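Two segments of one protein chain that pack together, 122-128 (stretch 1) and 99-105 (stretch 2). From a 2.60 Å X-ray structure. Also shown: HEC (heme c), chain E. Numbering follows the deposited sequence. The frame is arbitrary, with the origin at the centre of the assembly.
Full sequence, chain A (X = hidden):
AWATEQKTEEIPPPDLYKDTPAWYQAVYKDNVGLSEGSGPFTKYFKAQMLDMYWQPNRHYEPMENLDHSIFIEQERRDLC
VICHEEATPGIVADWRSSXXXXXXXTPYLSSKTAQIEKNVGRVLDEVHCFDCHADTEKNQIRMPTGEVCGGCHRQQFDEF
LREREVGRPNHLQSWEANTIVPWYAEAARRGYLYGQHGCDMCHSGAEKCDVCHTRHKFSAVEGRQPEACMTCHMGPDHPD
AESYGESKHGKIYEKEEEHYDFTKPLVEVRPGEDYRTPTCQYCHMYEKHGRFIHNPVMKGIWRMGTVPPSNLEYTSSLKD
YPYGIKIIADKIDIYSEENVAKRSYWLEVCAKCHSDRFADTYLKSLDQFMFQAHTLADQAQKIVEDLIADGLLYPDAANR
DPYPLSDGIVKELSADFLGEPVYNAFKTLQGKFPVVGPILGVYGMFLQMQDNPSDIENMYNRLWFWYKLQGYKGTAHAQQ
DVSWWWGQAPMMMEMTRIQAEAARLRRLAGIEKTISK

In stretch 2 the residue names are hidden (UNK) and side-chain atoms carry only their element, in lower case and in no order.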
# COMPACT_ATOMS: atom_id res chain seq x y z
N ARG A 122 -29.46 31.95 4.28
CA ARG A 122 -29.97 30.69 3.77
C ARG A 122 -28.98 29.57 4.09
O ARG A 122 -27.82 29.82 4.41
CB ARG A 122 -30.21 30.75 2.26
CG ARG A 122 -31.26 29.78 1.73
CD ARG A 122 -31.09 29.57 0.24
NE ARG A 122 -30.79 30.82 -0.46
CZ ARG A 122 -30.52 30.90 -1.76
NH1 ARG A 122 -30.51 29.81 -2.50
NH2 ARG A 122 -30.25 32.08 -2.31
N VAL A 123 -29.46 28.33 4.00
CA VAL A 123 -28.63 27.15 4.13
C VAL A 123 -28.26 26.68 2.73
O VAL A 123 -29.13 26.57 1.85
CB VAL A 123 -29.34 26.04 4.92
CG1 VAL A 123 -28.81 24.66 4.53
CG2 VAL A 123 -29.17 26.26 6.41
N LEU A 124 -26.97 26.41 2.51
CA LEU A 124 -26.45 26.03 1.20
C LEU A 124 -25.79 24.66 1.30
O LEU A 124 -24.58 24.55 1.48
CB LEU A 124 -25.47 27.09 0.69
CG LEU A 124 -26.05 28.49 0.50
CD1 LEU A 124 -24.97 29.47 0.10
CD2 LEU A 124 -27.18 28.47 -0.52
N ASP A 125 -26.60 23.61 1.16
CA ASP A 125 -26.05 22.26 1.02
C ASP A 125 -25.54 21.99 -0.38
O ASP A 125 -24.71 21.10 -0.57
CB ASP A 125 -27.11 21.22 1.40
CG ASP A 125 -27.44 21.24 2.88
OD1 ASP A 125 -26.51 21.44 3.69
OD2 ASP A 125 -28.62 21.05 3.23
N GLU A 126 -26.03 22.74 -1.37
CA GLU A 126 -25.51 22.70 -2.73
C GLU A 126 -25.93 23.97 -3.44
O GLU A 126 -26.93 24.60 -3.08
CB GLU A 126 -26.00 21.47 -3.50
CG GLU A 126 -27.45 21.54 -3.94
CD GLU A 126 -27.84 20.41 -4.88
OE1 GLU A 126 -28.92 20.50 -5.50
OE2 GLU A 126 -27.06 19.45 -5.00
N VAL A 127 -25.16 24.35 -4.45
CA VAL A 127 -25.50 25.46 -5.34
C VAL A 127 -25.96 24.86 -6.65
O VAL A 127 -25.19 24.20 -7.36
CB VAL A 127 -24.31 26.41 -5.54
CG1 VAL A 127 -24.70 27.57 -6.44
CG2 VAL A 127 -23.79 26.91 -4.20
N HIS A 128 -27.23 25.08 -6.98
CA HIS A 128 -27.90 24.38 -8.06
C HIS A 128 -28.02 25.26 -9.30
O HIS A 128 -27.84 26.48 -9.24
CB HIS A 128 -29.30 23.93 -7.61
CG HIS A 128 -29.91 22.88 -8.47
ND1 HIS A 128 -30.64 23.17 -9.60
CD2 HIS A 128 -29.90 21.53 -8.37
CE1 HIS A 128 -31.06 22.05 -10.16
NE2 HIS A 128 -30.62 21.04 -9.43
N UNK A 99 -17.22 22.67 -6.55
CA UNK A 99 -17.49 23.00 -5.16
C UNK A 99 -18.90 23.47 -4.92
O UNK A 99 -19.34 23.51 -3.77
N UNK A 100 -19.63 23.84 -5.98
CA UNK A 100 -21.02 24.24 -5.81
C UNK A 100 -21.92 23.04 -5.53
O UNK A 100 -22.92 23.18 -4.81
c UNK A 100 -21.49 25.00 -7.05
c UNK A 100 -19.74 28.03 -8.02
n UNK A 100 -20.32 28.48 -6.92
c UNK A 100 -21.06 27.47 -6.36
c UNK A 100 -20.92 26.38 -7.16
n UNK A 100 -20.08 26.76 -8.18
N UNK A 101 -21.57 21.87 -6.06
CA UNK A 101 -22.31 20.65 -5.75
C UNK A 101 -21.91 20.09 -4.39
O UNK A 101 -22.75 19.58 -3.65
n UNK A 101 -25.99 16.47 -6.61
c UNK A 101 -24.52 16.65 -6.40
c UNK A 101 -22.08 19.61 -6.85
c UNK A 101 -24.08 18.09 -6.61
c UNK A 101 -22.56 18.21 -6.51
N UNK A 102 -20.62 20.19 -4.04
CA UNK A 102 -20.10 19.68 -2.78
C UNK A 102 -19.42 20.82 -2.02
O UNK A 102 -18.19 20.88 -1.92
c UNK A 102 -19.37 17.02 -5.12
n UNK A 102 -20.19 15.96 -5.41
c UNK A 102 -19.68 17.43 -3.86
c UNK A 102 -19.12 18.53 -3.02
n UNK A 102 -20.69 16.59 -3.43
c UNK A 102 -20.98 15.72 -4.38
N UNK A 103 -20.21 21.74 -1.46
CA UNK A 103 -19.64 22.92 -0.79
C UNK A 103 -19.21 22.69 0.65
O UNK A 103 -18.62 23.60 1.25
c UNK A 103 -20.80 23.92 -0.86
c UNK A 103 -21.68 21.75 -1.43
c UNK A 103 -22.01 23.06 -0.75
N UNK A 104 -19.48 21.52 1.22
CA UNK A 104 -19.10 21.20 2.59
C UNK A 104 -18.31 19.90 2.63
O UNK A 104 -18.45 19.09 3.55
c UNK A 104 -22.46 22.25 4.23
c UNK A 104 -20.33 21.13 3.49
c UNK A 104 -21.13 22.42 3.53
n UNK A 104 -24.59 23.42 4.84
c UNK A 104 -23.23 23.57 4.26
N UNK A 105 -17.48 19.68 1.60
CA UNK A 105 -16.72 18.45 1.46
C UNK A 105 -15.30 18.55 2.01
O UNK A 105 -14.65 17.51 2.18
c UNK A 105 -16.68 18.02 -0.01
o UNK A 105 -16.10 19.04 -0.82
FE HEC E . -19.85 30.24 -6.10
CHA HEC E . -17.71 28.01 -4.65
CHB HEC E . -17.41 31.13 -8.35
CHC HEC E . -22.11 32.21 -7.79
CHD HEC E . -22.03 30.01 -3.47
NA HEC E . -17.91 29.66 -6.45
C1A HEC E . -17.20 28.74 -5.71
C2A HEC E . -15.84 28.71 -6.22
C3A HEC E . -15.77 29.57 -7.24
C4A HEC E . -17.07 30.19 -7.41
CMA HEC E . -14.52 29.88 -8.10
CAA HEC E . -14.67 27.84 -5.72
CBA HEC E . -15.02 26.36 -5.89
CGA HEC E . -13.76 25.53 -5.94
O1A HEC E . -12.65 26.12 -6.01
O2A HEC E . -13.87 24.28 -5.93
NB HEC E . -19.75 31.52 -7.72
C1B HEC E . -18.69 31.58 -8.60
C2B HEC E . -19.15 32.19 -9.83
C3B HEC E . -20.45 32.50 -9.67
C4B HEC E . -20.85 32.07 -8.34
CMB HEC E . -18.27 32.46 -11.06
CAB HEC E . -21.38 33.17 -10.70
CBB HEC E . -21.67 32.21 -11.87
NC HEC E . -21.70 31.01 -5.69
C1C HEC E . -22.50 31.73 -6.56
C2C HEC E . -23.85 31.72 -6.04
C3C HEC E . -23.77 31.29 -4.77
C4C HEC E . -22.45 30.72 -4.57
CMC HEC E . -24.98 32.63 -6.59
CAC HEC E . -24.93 31.19 -3.74
CBC HEC E . -25.85 30.00 -4.07
ND HEC E . -19.87 29.16 -4.34
C1D HEC E . -20.87 29.26 -3.37
C2D HEC E . -20.49 28.45 -2.24
C3D HEC E . -19.14 27.82 -2.60
C4D HEC E . -18.84 28.32 -3.93
CMD HEC E . -21.29 28.26 -0.93
CAD HEC E . -18.29 26.87 -1.74
CBD HEC E . -17.47 27.67 -0.73
CGD HEC E . -16.51 28.59 -1.45
O1D HEC E . -16.81 29.81 -1.54
O2D HEC E . -15.46 28.10 -1.93

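Position 99 has backbone atoms alone. Nothing of stretch 1 lies near it, and a CB built here would point away from that stretch and come within 2.9 Å of O2A of the heme, so the absence of a side chain fits the site. This is Gly99.

Position 100 carries six side-chain atoms: one carbon, then a five-membered ring of three carbons and two nitrogens. One ring nitrogen lies 2.0 Å from the heme FE, and the CB is 3.5 Å from CB of Val127. An imidazole that ligates iron identifies His100; the bond to FE is made by NE2, and a second ligand comes from elsewhere in the structure.

At position 101 four carbons run in a row to a terminal nitrogen, unbranched. The CA-to-CB bond points away from stretch 1, yet the chain bends back, with its second torsion near 76°, and brings the nitrogen 3.6 Å from OE2 of Glu126. The residue is Lys101, and NZ forms a salt bridge with that carboxylate.

Position 102 again shows one carbon followed by a ring of three carbons and two nitrogens. It points away and touches nothing on stretch 1; the ring composition alone gives His102.

Three side-chain carbons at position 103 close a ring onto the backbone N. One of them, bonded to that N, sits 3.2 Å from O of Asp125, and another lies 3.7 Å from O of Leu124. This is Pro103, whose CD and CG make these respective approaches.

Position 104 has four carbons in a row ending in nitrogen, here extended after a first torsion in the m well. The nitrogen reaches 3.0 Å from OD1 of Asp125, and the carbon before it lies 3.2 Å from O of Leu124. The residue is Lys104; NZ donates a hydrogen bond to OD1 within a salt bridge.

Position 105 ends the stretch with one carbon and one oxygen, out of reach of stretch 1. It is Ser105, and OG donates to O of His102 at 3.0 Å, tying the turn to itself.

The contact is centred on the backbone: Val127 N donates to His100 O at 2.6 Å in a nearly straight bond, and Glu126 CA approaches the same oxygen at 3.4 Å. Val127 also packs against the heme, its CG1 lying 3.6 Å from CBC, so the residue that holds the His100 carbonyl also borders the cofactor. Beyond this buried centre, Pro103 fills space against the backbone, while the two lysines reach acidic partners at more exposed positions.

Stretch 2 (99-105) GHKHPKS
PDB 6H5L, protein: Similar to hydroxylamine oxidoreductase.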